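Local structure of uncharacterized protein (Xanthomonas campestris pv. campestris, 3HIU) at residues 132-135 / 136-140; 40-43 / 44-48; 5-8 / 9-13. The protein is of unknown function but folds as a ferritin-like bundle of long helices that holds a sodium ion in its interior. All blocks are in the same frame, centred on the assembly; numbering follows the deposited sequence.

Interaction 1 (132-135 / 136-140)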
loop_
_atom_site.group_PDB
_atom_site.type_symbol
_atom_site.label_atom_id
_atom_site.label_comp_id
_atom_site.label_asym_id
_atom_site.label_seq_id
_atom_site.Cartn_x
_atom_site.Cartn_y
_atom_site.Cartn_z
ATOM N N ASP B 132 -0.740 -18.228 5.324
ATOM C CA ASP B 132 -2.155 -18.396 5.033
ATOM C C ASP B 132 -2.864 -17.053 5.096
ATOM O O ASP B 132 -3.678 -16.738 4.226
ATOM C CB ASP B 132 -2.800 -19.425 5.967
ATOM C CG ASP B 132 -2.432 -20.854 5.599
ATOM O OD1 ASP B 132 -2.312 -21.140 4.387
ATOM O OD2 ASP B 132 -2.257 -21.692 6.512
ATOM N N ILE B 133 -2.542 -16.255 6.111
ATOM C CA ILE B 133 -3.020 -14.876 6.159
ATOM C C ILE B 133 -2.538 -14.121 4.916
ATOM O O ILE B 133 -3.280 -13.346 4.309
ATOM C CB ILE B 133 -2.549 -14.146 7.446
ATOM C CG1 ILE B 133 -3.240 -14.735 8.680
ATOM C CG2 ILE B 133 -2.815 -12.634 7.348
ATOM C CD1 ILE B 133 -2.647 -14.269 10.004
ATOM N N LEU B 134 -1.287 -14.361 4.536
ATOM C CA LEU B 134 -0.696 -13.717 3.362
ATOM C C LEU B 134 -1.500 -13.954 2.080
ATOM O O LEU B 134 -1.761 -13.022 1.332
ATOM C CB LEU B 134 0.756 -14.183 3.173
ATOM C CG LEU B 134 1.375 -13.943 1.791
ATOM C CD1 LEU B 134 1.383 -12.456 1.433
ATOM C CD2 LEU B 134 2.777 -14.521 1.750
ATOM N N GLN B 135 -1.885 -15.207 1.845
ATOM C CA GLN B 135 -2.618 -15.598 0.637
ATOM C C GLN B 135 -3.981 -14.906 0.570
ATOM O O GLN B 135 -4.476 -14.598 -0.516
ATOM C CB GLN B 135 -2.788 -17.126 0.568
ATOM C CG GLN B 135 -2.388 -17.766 -0.779
ATOM C CD GLN B 135 -3.490 -17.740 -1.845
ATOM O OE1 GLN B 135 -4.681 -17.846 -1.540
ATOM N NE2 GLN B 135 -3.085 -17.618 -3.107
ATOM N N GLN B 136 -4.572 -14.658 1.737
ATOM C CA GLN B 136 -5.842 -13.938 1.819
ATOM C C GLN B 136 -5.693 -12.458 1.462
ATOM O O GLN B 136 -6.602 -11.857 0.878
ATOM C CB GLN B 136 -6.447 -14.072 3.221
ATOM C CG GLN B 136 -6.588 -15.505 3.725
ATOM C CD GLN B 136 -7.289 -15.578 5.077
ATOM O OE1 GLN B 136 -7.230 -14.639 5.875
ATOM N NE2 GLN B 136 -7.958 -16.694 5.338
ATOM N N GLU B 137 -4.555 -11.867 1.830
ATOM C CA GLU B 137 -4.288 -10.463 1.512
ATOM C C GLU B 137 -4.076 -10.340 0.016
ATOM O O GLU B 137 -4.601 -9.431 -0.634
ATOM C CB GLU B 137 -3.072 -9.940 2.282
ATOM C CG GLU B 137 -3.157 -10.143 3.784
ATOM C CD GLU B 137 -4.543 -9.871 4.325
ATOM O OE1 GLU B 137 -5.221 -8.944 3.840
ATOM O OE2 GLU B 137 -4.965 -10.586 5.244
ATOM N N ILE B 138 -3.329 -11.290 -0.536
ATOM C CA ILE B 138 -3.133 -11.349 -1.978
ATOM C C ILE B 138 -4.454 -11.530 -2.705
ATOM O O ILE B 138 -4.765 -10.796 -3.645
ATOM C CB ILE B 138 -2.175 -12.466 -2.354
ATOM C CG1 ILE B 138 -0.737 -12.027 -2.045
ATOM C CG2 ILE B 138 -2.339 -12.812 -3.825
ATOM C CD1 ILE B 138 0.289 -13.132 -2.108
ATOM N N GLU B 139 -5.232 -12.513 -2.262
ATOM C CA GLU B 139 -6.564 -12.760 -2.802
ATOM C C GLU B 139 -7.398 -11.473 -2.795
ATOM O O GLU B 139 -8.016 -11.099 -3.797
ATOM C CB GLU B 139 -7.257 -13.849 -1.969
ATOM C CG GLU B 139 -8.306 -14.677 -2.706
ATOM C CD GLU B 139 -9.729 -14.237 -2.415
ATOM O OE1 GLU B 139 -10.065 -13.063 -2.675
ATOM O OE2 GLU B 139 -10.519 -15.076 -1.936
HETATM N N MSE B 140 -7.407 -10.789 -1.647
HETATM C CA MSE B 140 -8.229 -9.587 -1.456
HETATM C C MSE B 140 -7.746 -8.411 -2.308
HETATM O O MSE B 140 -8.541 -7.732 -2.968
HETATM C CB MSE B 140 -8.244 -9.202 0.025
HETATM C CG MSE B 140 -9.078 -7.963 0.373
HETATM SE SE MSE B 140 -10.976 -8.069 -0.104
HETATM C CE MSE B 140 -11.690 -6.904 1.265
#
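Gln136 lays its CG against the carbonyl oxygen of Asp132, one turn earlier on helix 124-159, with CG to Asp132 O at 3.2 Å. CG is anti to its own carbonyl carbon, chi1 -53°, which swings the chain back along the helix, and the extended remainder carries the amide to helix 36-62, where OE1 accepts from Gln52 NE2. The backbone bond between the same residues, Gln136 N to Asp132 O, is weak. Glu137 follows with a firmer one, N to Ile133 O at 3.2 Å. Its side chain lies beside that of Ile133, both pointing the same way: Glu137 OE2 rests on Ile133 CG2 at 3.6 Å, and a bend at chi2 (-41°) keeps the carboxylate close over the preceding turn. The polar end looks to other helices. OE1 accepts from His45 NE2, OE2 only weakly from Gln52 NE2, and the carboxylates of Glu104 and Glu107 stand close to OE1. The side chain of Glu137 is also about 3 Å from the bound sodium ion. With Ile138 the character turns apolar: its CD1 meets Leu134 CD1 at 3.8 Å, the two side chains slanting across each other, while Ile138 N bonds to Leu134 O at 3.0 Å. Leu134 also packs on Ile108 and Tyr111 of helix 94-120. Glu139 N gives a 2.8 Å bond to Gln135 O. Such i to i+4 pairing, with a buried carboxylate and aliphatic residues, suits a helix of a ferritin-like bundle that turns one face to the core and one to solvent; the acidic residues and histidine gathered here recall the metal centre of ferritin relatives, though the ion seen in this protein is sodium.

Interaction 2 (40-43 / 44-48). With EDO (1,2-ethanediol), chain N.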
loop_
_atom_site.group_PDB
_atom_site.type_symbol
_atom_site.label_atom_id
_atom_site.label_comp_id
_atom_site.label_asym_id
_atom_site.label_seq_id
_atom_site.Cartn_x
_atom_site.Cartn_y
_atom_site.Cartn_z
ATOM N N ARG B 40 -20.149 -6.200 -0.563
ATOM C CA ARG B 40 -20.247 -7.613 -0.228
ATOM C C ARG B 40 -18.851 -8.166 0.099
ATOM O O ARG B 40 -18.684 -8.947 1.040
ATOM C CB ARG B 40 -20.856 -8.389 -1.404
ATOM C CG ARG B 40 -21.386 -9.775 -1.058
ATOM C CD ARG B 40 -21.071 -10.820 -2.145
ATOM N NE ARG B 40 -21.781 -10.601 -3.405
ATOM C CZ ARG B 40 -22.011 -11.556 -4.301
ATOM N NH1 ARG B 40 -21.598 -12.798 -4.065
ATOM N NH2 ARG B 40 -22.663 -11.280 -5.424
ATOM N N ARG B 41 -17.850 -7.754 -0.678
ATOM C CA ARG B 41 -16.498 -8.277 -0.509
ATOM C C ARG B 41 -15.863 -7.807 0.806
ATOM O O ARG B 41 -15.353 -8.600 1.594
ATOM C CB ARG B 41 -15.609 -7.891 -1.700
ATOM C CG ARG B 41 -14.515 -8.922 -1.989
ATOM C CD ARG B 41 -14.394 -9.909 -0.829
ATOM N NE ARG B 41 -13.130 -10.643 -0.797
ATOM C CZ ARG B 41 -12.634 -11.220 0.295
ATOM N NH1 ARG B 41 -13.285 -11.147 1.448
ATOM N NH2 ARG B 41 -11.482 -11.866 0.240
ATOM N N ILE B 42 -15.896 -6.508 1.037
ATOM C CA ILE B 42 -15.290 -5.953 2.229
ATOM C C ILE B 42 -15.882 -6.579 3.499
ATOM O O ILE B 42 -15.150 -6.893 4.442
ATOM C CB ILE B 42 -15.440 -4.438 2.236
ATOM C CG1 ILE B 42 -14.782 -3.861 0.988
ATOM C CG2 ILE B 42 -14.819 -3.853 3.482
ATOM C CD1 ILE B 42 -13.276 -3.985 1.004
ATOM N N GLU B 43 -17.199 -6.775 3.512
ATOM C CA GLU B 43 -17.887 -7.399 4.655
ATOM C C GLU B 43 -17.287 -8.768 4.989
ATOM O O GLU B 43 -16.997 -9.071 6.146
ATOM C CB GLU B 43 -19.401 -7.522 4.390
ATOM C CG GLU B 43 -20.207 -6.257 4.707
ATOM C CD GLU B 43 -21.587 -6.190 4.020
ATOM O OE1 GLU B 43 -22.104 -7.217 3.515
ATOM O OE2 GLU B 43 -22.163 -5.081 3.994
ATOM N N GLN B 44 -17.094 -9.579 3.954
ATOM C CA GLN B 44 -16.474 -10.891 4.082
ATOM C C GLN B 44 -15.053 -10.799 4.617
ATOM O O GLN B 44 -14.591 -11.704 5.317
ATOM C CB GLN B 44 -16.459 -11.588 2.724
ATOM C CG GLN B 44 -15.679 -12.892 2.687
ATOM C CD GLN B 44 -15.611 -13.470 1.286
ATOM O OE1 GLN B 44 -16.244 -12.954 0.361
ATOM N NE2 GLN B 44 -14.843 -14.541 1.119
ATOM N N HIS B 45 -14.354 -9.719 4.280
ATOM C CA HIS B 45 -12.977 -9.558 4.745
ATOM C C HIS B 45 -12.888 -8.968 6.153
ATOM O O HIS B 45 -11.881 -9.153 6.844
ATOM C CB HIS B 45 -12.128 -8.752 3.754
ATOM C CG HIS B 45 -10.649 -8.964 3.914
ATOM N ND1 HIS B 45 -10.103 -10.186 4.241
ATOM C CD2 HIS B 45 -9.605 -8.116 3.768
ATOM C CE1 HIS B 45 -8.789 -10.080 4.303
ATOM N NE2 HIS B 45 -8.460 -8.831 4.021
ATOM N N VAL B 46 -13.937 -8.271 6.583
ATOM C CA VAL B 46 -14.000 -7.823 7.974
ATOM C C VAL B 46 -14.039 -9.032 8.907
ATOM O O VAL B 46 -13.470 -9.000 9.997
ATOM C CB VAL B 46 -15.194 -6.884 8.253
ATOM C CG1 VAL B 46 -15.416 -6.731 9.755
ATOM C CG2 VAL B 46 -14.948 -5.526 7.624
ATOM N N GLU B 47 -14.689 -10.105 8.461
ATOM C CA GLU B 47 -14.770 -11.335 9.247
ATOM C C GLU B 47 -13.482 -12.163 9.148
ATOM O O GLU B 47 -12.997 -12.686 10.145
ATOM C CB GLU B 47 -15.985 -12.159 8.821
ATOM C CG GLU B 47 -17.320 -11.490 9.122
ATOM C CD GLU B 47 -17.749 -11.680 10.565
ATOM O OE1 GLU B 47 -18.605 -10.903 11.052
ATOM O OE2 GLU B 47 -17.225 -12.612 11.213
ATOM N N GLU B 48 -12.940 -12.270 7.942
ATOM C CA GLU B 48 -11.639 -12.888 7.722
ATOM C C GLU B 48 -10.544 -12.231 8.580
ATOM O O GLU B 48 -9.737 -12.939 9.188
ATOM C CB GLU B 48 -11.257 -12.839 6.231
ATOM C CG GLU B 48 -11.822 -13.993 5.394
ATOM C CD GLU B 48 -12.277 -13.585 3.985
ATOM O OE1 GLU B 48 -13.152 -14.284 3.420
ATOM O OE2 GLU B 48 -11.774 -12.578 3.440
HETATM C C1 EDO N . -24.877 -4.921 2.665
HETATM O O1 EDO N . -24.662 -6.339 2.652
HETATM C C2 EDO N . -26.278 -4.580 2.192
HETATM O O2 EDO N . -26.178 -3.386 1.425
#
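Arg41 reaches along helix 36-62 to Glu48, an i to i+7 salt bridge spanning two turns on one flank of this ferritin-like bundle. The guanidinium grips end-on, with NH1 and NH2 both aimed at one oxygen: NH1 to Glu48 OE2 is 2.9 Å and NH2 to Glu48 OE2 3.3 Å. That oxygen lies in the guanidinium plane, but the carboxylate is turned steeply against it, the two planes 77° apart. The near-eclipsed chi2 of Arg41 (-13°) folds the chain so that its end runs forward over the next turn.

Hydrogen bonds of the neighbouring side chains complete the grip. Gln44 NE2 gives to the syn lone pair of Glu48 OE1 at 2.9 Å, while His45 ND1 reaches OE2 on its anti side. Glu48 OE2 thus takes three donors, which should fix the carboxylate's rotation. The histidine side chain comes about 3 Å from the sodium ion.

Packing is supplied by Gln44, whose amide lies over one face of the guanidinium, the planes 34° apart, with Gln44 CG 3.2 Å from Arg41 NH1. On another flank Ile42 and Val46 face Met25 of helix 2-28, meeting each other loosely.

Backbone bonds include His45 N to Arg41 O and Val46 N to Ile42 O. At the outer surface, O1 of an ethanediol molecule donates to Glu43 OE1 at 2.8 Å.

Interaction 3 (5-8 / 9-13). With EDO (1,2-ethanediol), chain R.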
loop_
_atom_site.group_PDB
_atom_site.type_symbol
_atom_site.label_atom_id
_atom_site.label_comp_id
_atom_site.label_asym_id
_atom_site.label_seq_id
_atom_site.Cartn_x
_atom_site.Cartn_y
_atom_site.Cartn_z
ATOM N N GLU B 5 11.902 -13.106 20.053
ATOM C CA GLU B 5 11.428 -11.770 20.395
ATOM C C GLU B 5 11.425 -10.782 19.223
ATOM O O GLU B 5 10.867 -9.695 19.336
ATOM C CB GLU B 5 12.169 -11.221 21.623
ATOM C CG GLU B 5 11.350 -11.220 22.936
ATOM C CD GLU B 5 10.599 -12.525 23.215
ATOM O OE1 GLU B 5 10.718 -13.060 24.337
ATOM O OE2 GLU B 5 9.877 -13.011 22.320
ATOM N N ARG B 6 12.028 -11.154 18.098
ATOM C CA ARG B 6 11.826 -10.387 16.871
ATOM C C ARG B 6 10.538 -10.844 16.186
ATOM O O ARG B 6 9.767 -10.035 15.680
ATOM C CB ARG B 6 13.005 -10.540 15.917
ATOM C CG ARG B 6 12.685 -10.092 14.497
ATOM C CD ARG B 6 12.324 -8.620 14.475
ATOM N NE ARG B 6 13.438 -7.819 14.963
ATOM C CZ ARG B 6 13.332 -6.569 15.399
ATOM N NH1 ARG B 6 14.414 -5.924 15.820
ATOM N NH2 ARG B 6 12.150 -5.968 15.419
ATOM N N LEU B 7 10.322 -12.154 16.172
ATOM C CA LEU B 7 9.091 -12.758 15.675
ATOM C C LEU B 7 7.908 -12.176 16.453
ATOM O O LEU B 7 6.926 -11.718 15.867
ATOM C CB LEU B 7 9.155 -14.277 15.883
ATOM C CG LEU B 7 8.434 -15.251 14.949
ATOM C CD1 LEU B 7 8.127 -16.539 15.683
ATOM C CD2 LEU B 7 7.164 -14.649 14.398
ATOM N N VAL B 8 8.018 -12.198 17.780
ATOM C CA VAL B 8 7.019 -11.617 18.675
ATOM C C VAL B 8 6.816 -10.122 18.400
ATOM O O VAL B 8 5.682 -9.625 18.382
ATOM C CB VAL B 8 7.427 -11.807 20.148
ATOM C CG1 VAL B 8 6.549 -10.977 21.059
ATOM C CG2 VAL B 8 7.373 -13.287 20.532
ATOM N N LYS B 9 7.924 -9.416 18.183
ATOM C CA LYS B 9 7.898 -8.001 17.809
ATOM C C LYS B 9 7.047 -7.711 16.553
ATOM O O LYS B 9 6.199 -6.811 16.568
ATOM C CB LYS B 9 9.330 -7.502 17.612
ATOM C CG LYS B 9 9.503 -6.014 17.807
ATOM C CD LYS B 9 9.279 -5.262 16.514
ATOM C CE LYS B 9 9.190 -3.762 16.748
ATOM N NZ LYS B 9 8.607 -3.095 15.550
ATOM N N TRP B 10 7.278 -8.472 15.475
ATOM C CA TRP B 10 6.533 -8.311 14.220
ATOM C C TRP B 10 5.140 -8.908 14.301
ATOM O O TRP B 10 4.212 -8.416 13.659
ATOM C CB TRP B 10 7.312 -8.891 13.036
ATOM C CG TRP B 10 8.533 -8.096 12.757
ATOM C CD1 TRP B 10 8.799 -6.863 13.227
ATOM C CD2 TRP B 10 9.647 -8.464 11.931
ATOM N NE1 TRP B 10 10.014 -6.427 12.760
ATOM C CE2 TRP B 10 10.552 -7.393 11.955
ATOM C CE3 TRP B 10 9.963 -9.591 11.174
ATOM C CZ2 TRP B 10 11.758 -7.414 11.258
ATOM C CZ3 TRP B 10 11.162 -9.607 10.476
ATOM C CH2 TRP B 10 12.042 -8.528 10.525
ATOM N N LEU B 11 4.978 -9.952 15.101
ATOM C CA LEU B 11 3.642 -10.473 15.369
ATOM C C LEU B 11 2.735 -9.411 16.022
ATOM O O LEU B 11 1.560 -9.286 15.671
ATOM C CB LEU B 11 3.714 -11.733 16.236
ATOM C CG LEU B 11 3.942 -13.062 15.514
ATOM C CD1 LEU B 11 3.886 -14.212 16.518
ATOM C CD2 LEU B 11 2.927 -13.272 14.384
ATOM N N GLN B 12 3.286 -8.650 16.968
ATOM C CA GLN B 12 2.541 -7.582 17.630
ATOM C C GLN B 12 2.153 -6.432 16.694
ATOM O O GLN B 12 1.050 -5.903 16.796
ATOM C CB GLN B 12 3.316 -7.048 18.837
ATOM C CG GLN B 12 3.332 -8.007 20.024
ATOM C CD GLN B 12 4.266 -7.555 21.117
ATOM O OE1 GLN B 12 5.312 -6.969 20.851
ATOM N NE2 GLN B 12 3.894 -7.824 22.358
ATOM N N ASP B 13 3.060 -6.046 15.795
ATOM C CA ASP B 13 2.773 -5.016 14.793
ATOM C C ASP B 13 1.544 -5.434 13.994
ATOM O O ASP B 13 0.580 -4.684 13.872
ATOM C CB ASP B 13 3.962 -4.818 13.835
ATOM C CG ASP B 13 5.142 -4.106 14.484
ATOM O OD1 ASP B 13 4.952 -3.418 15.504
ATOM O OD2 ASP B 13 6.270 -4.227 13.968
HETATM C C1 EDO R . 13.966 -7.051 18.962
HETATM O O1 EDO R . 12.581 -6.975 19.310
HETATM C C2 EDO R . 14.641 -5.706 19.228
HETATM O O2 EDO R . 15.991 -5.738 18.740
#
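Arg6 lays its CD over one face of the Trp10 indole, a CH-pi contact in which CD stands 3.6 Å from the centroid of the six-membered ring, 23° off the normal. The closest ring atom is Trp10 CE2, 3.3 Å from Arg6 CD. Bends at chi2 and chi3, both near +60°, double the arginine back over the ring, yet the guanidinium does not stack flat: its plane is 37° from that of the indole. Lys9 runs beside the arginine in the same direction, its CD at the guanidinium edge, 3.2 Å from Arg6 NH2. Leu7 CD2 rests on Leu11 CG at 3.8 Å, side by side; Val8 slants across the Gln12 side chain, whose NE2 is hydrogen-bonded to Ser66 O.

Behind these side chains stand the i to i+4 backbone bonds of helix 2-28, among them Leu11 N to Leu7 O at 2.7 Å. Lys9 NZ makes a salt bridge to the syn lone pair of Asp13 OD2, 3.0 Å, one turn on. An ethanediol molecule sits over a face of the Arg6 guanidinium, and its O1 hydroxyl donates to Glu5 O.

The polar ends are positioned by the second subunit. Asp91 of that subunit receives Arg6 NH2, Lys9 NZ and Trp10 NE1 on its OD1, so the two neighbouring cations share a counter-charge; Glu159 of that subunit pairs with Arg6 NE, and Lys95 of that subunit pairs with Asp13. This flank therefore forms part of the dimer interface. Within the subunit, Leu7, Trp10 and Leu11 pack on Leu114 of helix 94-120, while Val8, Leu11 and Gln12 lie against Leu60 of helix 36-62, which wedges helix 2-28 between these two helices and the partner chain.

Interactions 1 and 2 meet across the bundle interior, their centres about 13 Å apart. The bond from His45 NE2 to Glu137 OE1, 3.2 Å, joins them directly, and Met140, a selenomethionine, packs its CE on His45 and Ile42. Both lie beside the sodium ion, which is bound by Thr49 and Gln52, just after interaction 2 on the same helix. Interaction 3 stands apart, its centre about 19 Å from that of interaction 1 and 26 Å from that of interaction 2. With the Leu11 side chain about 13 Å from the ion, it lies at the interface with the second subunit, while the other two build the surroundings of the metal.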